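Local coordinates for protein positive phenol-degradative gene regulator (Ralstonia sp. E2, PDB 5FRY) that probably activates transcription of phenol-degradation genes as an ATP-dependent, DNA-binding regulator, sensing phenols through the zinc-containing sensory domain described here, at residues V107-P112 against L129-F134. Residues are numbered along the deposited sequence; the frame is centred on the assembly and turned at random.
Sequences VVRVTP and LWEDSF. With ERH (3,4-dimethylphenol), chain D.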
ATOM      1  N   VAL A 107       6.783  -5.367  -5.766  1.00 28.36           N
ATOM      2  CA  VAL A 107       7.020  -4.013  -6.246  1.00 26.53           C
ATOM      3  C   VAL A 107       7.686  -3.993  -7.620  1.00 28.34           C
ATOM      4  O   VAL A 107       7.300  -3.228  -8.522  1.00 34.66           O
ATOM      5  CB  VAL A 107       7.911  -3.234  -5.242  1.00 28.97           C
ATOM      6  CG1 VAL A 107       8.472  -1.993  -5.874  1.00 27.41           C
ATOM      7  CG2 VAL A 107       7.107  -2.885  -3.955  1.00 25.68           C
ATOM      8  N   VAL A 108       8.699  -4.833  -7.756  1.00 31.26           N
ATOM      9  CA  VAL A 108       9.507  -4.918  -8.966  1.00 36.53           C
ATOM     10  C   VAL A 108      10.268  -6.219  -8.942  1.00 36.76           C
ATOM     11  O   VAL A 108      10.476  -6.821  -7.886  1.00 37.63           O
ATOM     12  CB  VAL A 108      10.519  -3.747  -9.106  1.00 39.59           C
ATOM     13  CG1 VAL A 108      11.542  -4.008 -10.237  1.00 36.81           C
ATOM     14  CG2 VAL A 108       9.805  -2.471  -9.401  1.00 36.82           C
ATOM     15  N   ARG A 109      10.662  -6.647 -10.130  1.00 38.89           N
ATOM     16  CA  ARG A 109      11.591  -7.738 -10.309  1.00 37.73           C
ATOM     17  C   ARG A 109      13.000  -7.172 -10.467  1.00 38.10           C
ATOM     18  O   ARG A 109      13.321  -6.500 -11.453  1.00 38.33           O
ATOM     19  CB  ARG A 109      11.204  -8.563 -11.528  1.00 44.08           C
ATOM     20  CG  ARG A 109      12.316  -9.423 -12.032  1.00 45.35           C
ATOM     21  CD  ARG A 109      12.538 -10.619 -11.130  1.00 47.89           C
ATOM     22  NE  ARG A 109      13.522 -11.534 -11.703  1.00 43.76           N
ATOM     23  CZ  ARG A 109      13.414 -12.084 -12.905  1.00 48.61           C
ATOM     24  NH1 ARG A 109      12.367 -11.805 -13.677  1.00 48.39           N
ATOM     25  NH2 ARG A 109      14.355 -12.910 -13.342  1.00 50.86           N
ATOM     26  N   VAL A 110      13.830  -7.446  -9.481  1.00 38.71           N
ATOM     27  CA  VAL A 110      15.124  -6.787  -9.384  1.00 39.93           C
ATOM     28  C   VAL A 110      16.230  -7.716  -9.829  1.00 39.06           C
ATOM     29  O   VAL A 110      16.242  -8.893  -9.468  1.00 40.09           O
ATOM     30  CB  VAL A 110      15.394  -6.308  -7.952  1.00 32.45           C
ATOM     31  CG1 VAL A 110      16.523  -5.283  -7.947  1.00 37.79           C
ATOM     32  CG2 VAL A 110      14.149  -5.704  -7.355  1.00 31.07           C
ATOM     33  N   THR A 111      17.136  -7.198 -10.652  1.00 39.39           N
ATOM     34  CA  THR A 111      18.343  -7.934 -11.003  1.00 42.85           C
ATOM     35  C   THR A 111      19.548  -7.046 -10.772  1.00 41.53           C
ATOM     36  O   THR A 111      19.711  -6.031 -11.449  1.00 41.58           O
ATOM     37  CB  THR A 111      18.324  -8.422 -12.468  1.00 44.69           C
ATOM     38  OG1 THR A 111      17.232  -9.328 -12.648  1.00 46.35           O
ATOM     39  CG2 THR A 111      19.635  -9.129 -12.821  1.00 42.15           C
ATOM     40  N   PRO A 112      20.384  -7.414  -9.789  1.00 41.83           N
ATOM     41  CA  PRO A 112      21.623  -6.669  -9.563  1.00 44.29           C
ATOM     42  C   PRO A 112      22.546  -6.867 -10.754  1.00 47.40           C
ATOM     43  O   PRO A 112      22.644  -7.981 -11.276  1.00 48.14           O
ATOM     44  CB  PRO A 112      22.196  -7.287  -8.285  1.00 44.37           C
ATOM     45  CG  PRO A 112      21.555  -8.632  -8.170  1.00 44.27           C
ATOM     46  CD  PRO A 112      20.220  -8.546  -8.857  1.00 46.22           C
ATOM     47  N   LEU A 129      19.039  -3.745 -12.567  1.00 38.12           N
ATOM     48  CA  LEU A 129      17.985  -3.838 -13.561  1.00 36.80           C
ATOM     49  C   LEU A 129      16.632  -4.010 -12.872  1.00 34.87           C
ATOM     50  O   LEU A 129      16.495  -4.829 -11.953  1.00 38.60           O
ATOM     51  CB  LEU A 129      18.251  -5.008 -14.501  1.00 37.63           C
ATOM     52  CG  LEU A 129      17.076  -5.500 -15.348  1.00 40.29           C
ATOM     53  CD1 LEU A 129      16.963  -4.666 -16.620  1.00 40.05           C
ATOM     54  CD2 LEU A 129      17.216  -6.978 -15.681  1.00 46.77           C
ATOM     55  N   TRP A 130      15.640  -3.247 -13.315  1.00 36.58           N
ATOM     56  CA  TRP A 130      14.278  -3.377 -12.807  1.00 29.89           C
ATOM     57  C   TRP A 130      13.340  -3.843 -13.910  1.00 32.82           C
ATOM     58  O   TRP A 130      13.188  -3.152 -14.899  1.00 34.74           O
ATOM     59  CB  TRP A 130      13.767  -2.048 -12.252  1.00 29.68           C
ATOM     60  CG  TRP A 130      14.196  -1.727 -10.828  1.00 26.68           C
ATOM     61  CD1 TRP A 130      14.793  -2.564  -9.939  1.00 30.05           C
ATOM     62  CD2 TRP A 130      14.053  -0.464 -10.165  1.00 26.48           C
ATOM     63  NE1 TRP A 130      15.036  -1.898  -8.749  1.00 30.89           N
ATOM     64  CE2 TRP A 130      14.611  -0.602  -8.875  1.00 28.86           C
ATOM     65  CE3 TRP A 130      13.535   0.777 -10.542  1.00 25.44           C
ATOM     66  CZ2 TRP A 130      14.600   0.437  -7.948  1.00 25.89           C
ATOM     67  CZ3 TRP A 130      13.574   1.826  -9.622  1.00 31.02           C
ATOM     68  CH2 TRP A 130      14.075   1.636  -8.334  1.00 25.12           C
ATOM     69  N   GLU A 131      12.700  -4.992 -13.725  1.00 34.21           N
ATOM     70  CA  GLU A 131      11.694  -5.447 -14.677  1.00 38.33           C
ATOM     71  C   GLU A 131      10.301  -5.498 -14.060  1.00 40.90           C
ATOM     72  O   GLU A 131      10.118  -5.936 -12.908  1.00 41.23           O
ATOM     73  CB  GLU A 131      12.084  -6.819 -15.227  1.00 42.03           C
ATOM     74  CG  GLU A 131      13.404  -6.809 -15.979  1.00 43.85           C
ATOM     75  CD  GLU A 131      13.786  -8.181 -16.495  1.00 45.77           C
ATOM     76  OE1 GLU A 131      13.341  -8.548 -17.607  1.00 58.04           O
ATOM     77  OE2 GLU A 131      14.526  -8.895 -15.783  1.00 49.99           O
ATOM     78  N   ASP A 132       9.324  -5.039 -14.838  1.00 44.58           N
ATOM     79  CA  ASP A 132       7.929  -5.048 -14.429  1.00 40.81           C
ATOM     80  C   ASP A 132       7.725  -4.193 -13.187  1.00 41.52           C
ATOM     81  O   ASP A 132       6.947  -4.557 -12.309  1.00 41.58           O
ATOM     82  CB  ASP A 132       7.453  -6.474 -14.159  1.00 44.04           C
ATOM     83  CG  ASP A 132       7.478  -7.343 -15.399  1.00 51.26           C
ATOM     84  OD1 ASP A 132       7.290  -6.806 -16.517  1.00 51.09           O
ATOM     85  OD2 ASP A 132       7.690  -8.568 -15.247  1.00 52.93           O
ATOM     86  N   SER A 133       8.432  -3.066 -13.114  1.00 39.24           N
ATOM     87  CA  SER A 133       8.258  -2.160 -11.994  1.00 39.94           C
ATOM     88  C   SER A 133       6.784  -1.774 -11.952  1.00 38.08           C
ATOM     89  O   SER A 133       6.196  -1.430 -12.975  1.00 37.61           O
ATOM     90  CB  SER A 133       9.159  -0.933 -12.117  1.00 44.60           C
ATOM     91  OG  SER A 133       8.564   0.049 -12.934  1.00 44.36           O
ATOM     92  N   PHE A 134       6.173  -1.870 -10.778  1.00 31.27           N
ATOM     93  CA  PHE A 134       4.744  -1.595 -10.695  1.00 32.37           C
ATOM     94  C   PHE A 134       4.503  -0.103 -10.848  1.00 28.17           C
ATOM     95  O   PHE A 134       3.499   0.337 -11.396  1.00 32.83           O
ATOM     96  CB  PHE A 134       4.170  -2.069  -9.366  1.00 32.50           C
ATOM     97  CG  PHE A 134       4.171  -1.009  -8.312  1.00 33.53           C
ATOM     98  CD1 PHE A 134       5.318  -0.747  -7.581  1.00 32.79           C
ATOM     99  CD2 PHE A 134       3.046  -0.231  -8.089  1.00 31.51           C
ATOM    100  CE1 PHE A 134       5.336   0.243  -6.625  1.00 30.52           C
ATOM    101  CE2 PHE A 134       3.059   0.776  -7.132  1.00 34.89           C
ATOM    102  CZ  PHE A 134       4.200   1.014  -6.403  1.00 34.84           C
TER
HETATM  103  O01 ERH D1209      14.700  -2.426  -5.366  1.00 33.33           O
HETATM  104  C02 ERH D1209      18.467  -2.146  -5.304  1.00 38.02           C
HETATM  105  C03 ERH D1209      17.564  -1.887  -3.010  1.00 39.04           C
HETATM  106  C04 ERH D1209      18.712  -1.944  -3.994  1.00 40.55           C
HETATM  107  C05 ERH D1209      17.045  -2.317  -5.791  1.00 34.71           C
HETATM  108  C06 ERH D1209      16.297  -2.040  -3.443  1.00 37.10           C
HETATM  109  C07 ERH D1209      16.023  -2.267  -4.914  1.00 37.84           C
HETATM  110  C08 ERH D1209      19.615  -2.202  -6.289  1.00 40.86           C
HETATM  111  C09 ERH D1209      17.839  -1.660  -1.539  1.00 38.61           C
HETATM  112  O   HOH W   1      15.347  -7.867 -13.174  1.00 39.84           O
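R109 and E131 pair as antiparallel neighbours and exchange two backbone bonds. R109 N donates to E131 O, and E131 N donates to R109 O at 2.8 Å in a nearly straight bond (178°). T111 and L129 repeat the exchange: T111 N reaches L129 O, and L129 N reaches T111 O at 2.6 Å. Past the strands, F134 N bonds to V107 O at 2.9 Å, with the same oxygen near the edge of the F134 ring. A water lies within hydrogen-bonding distance of R109 O and of E131 OE2 (2.9 Å), though it has more acceptors in reach than protons. E131 OE2 lies over one face of the R109 guanidinium, toward its rim, 4.2 Å from R109 NH1; no N-H aims at it, and it is too far for a salt bridge. L129 CD2 packs on T111 CB on the same face. On the other face, V110 CG1 sits at the indole edge of W130, by NE1. From the loop just before strand 109-118, V108 CG1 touches W130 CG at 3.5 Å. W130 NE1 gives a weak hydrogen bond (3.4 Å, 133°) to O01 of 3,4-dimethylphenol, and V110 CG1 touches the ligand ring at C05. S133 OG weakly caps G136 N at the start of helix 134-143. The arrangement is the open end of a beta hairpin, strands 109-118 and 123-131, with one face lining the phenol pocket of the sensory domain.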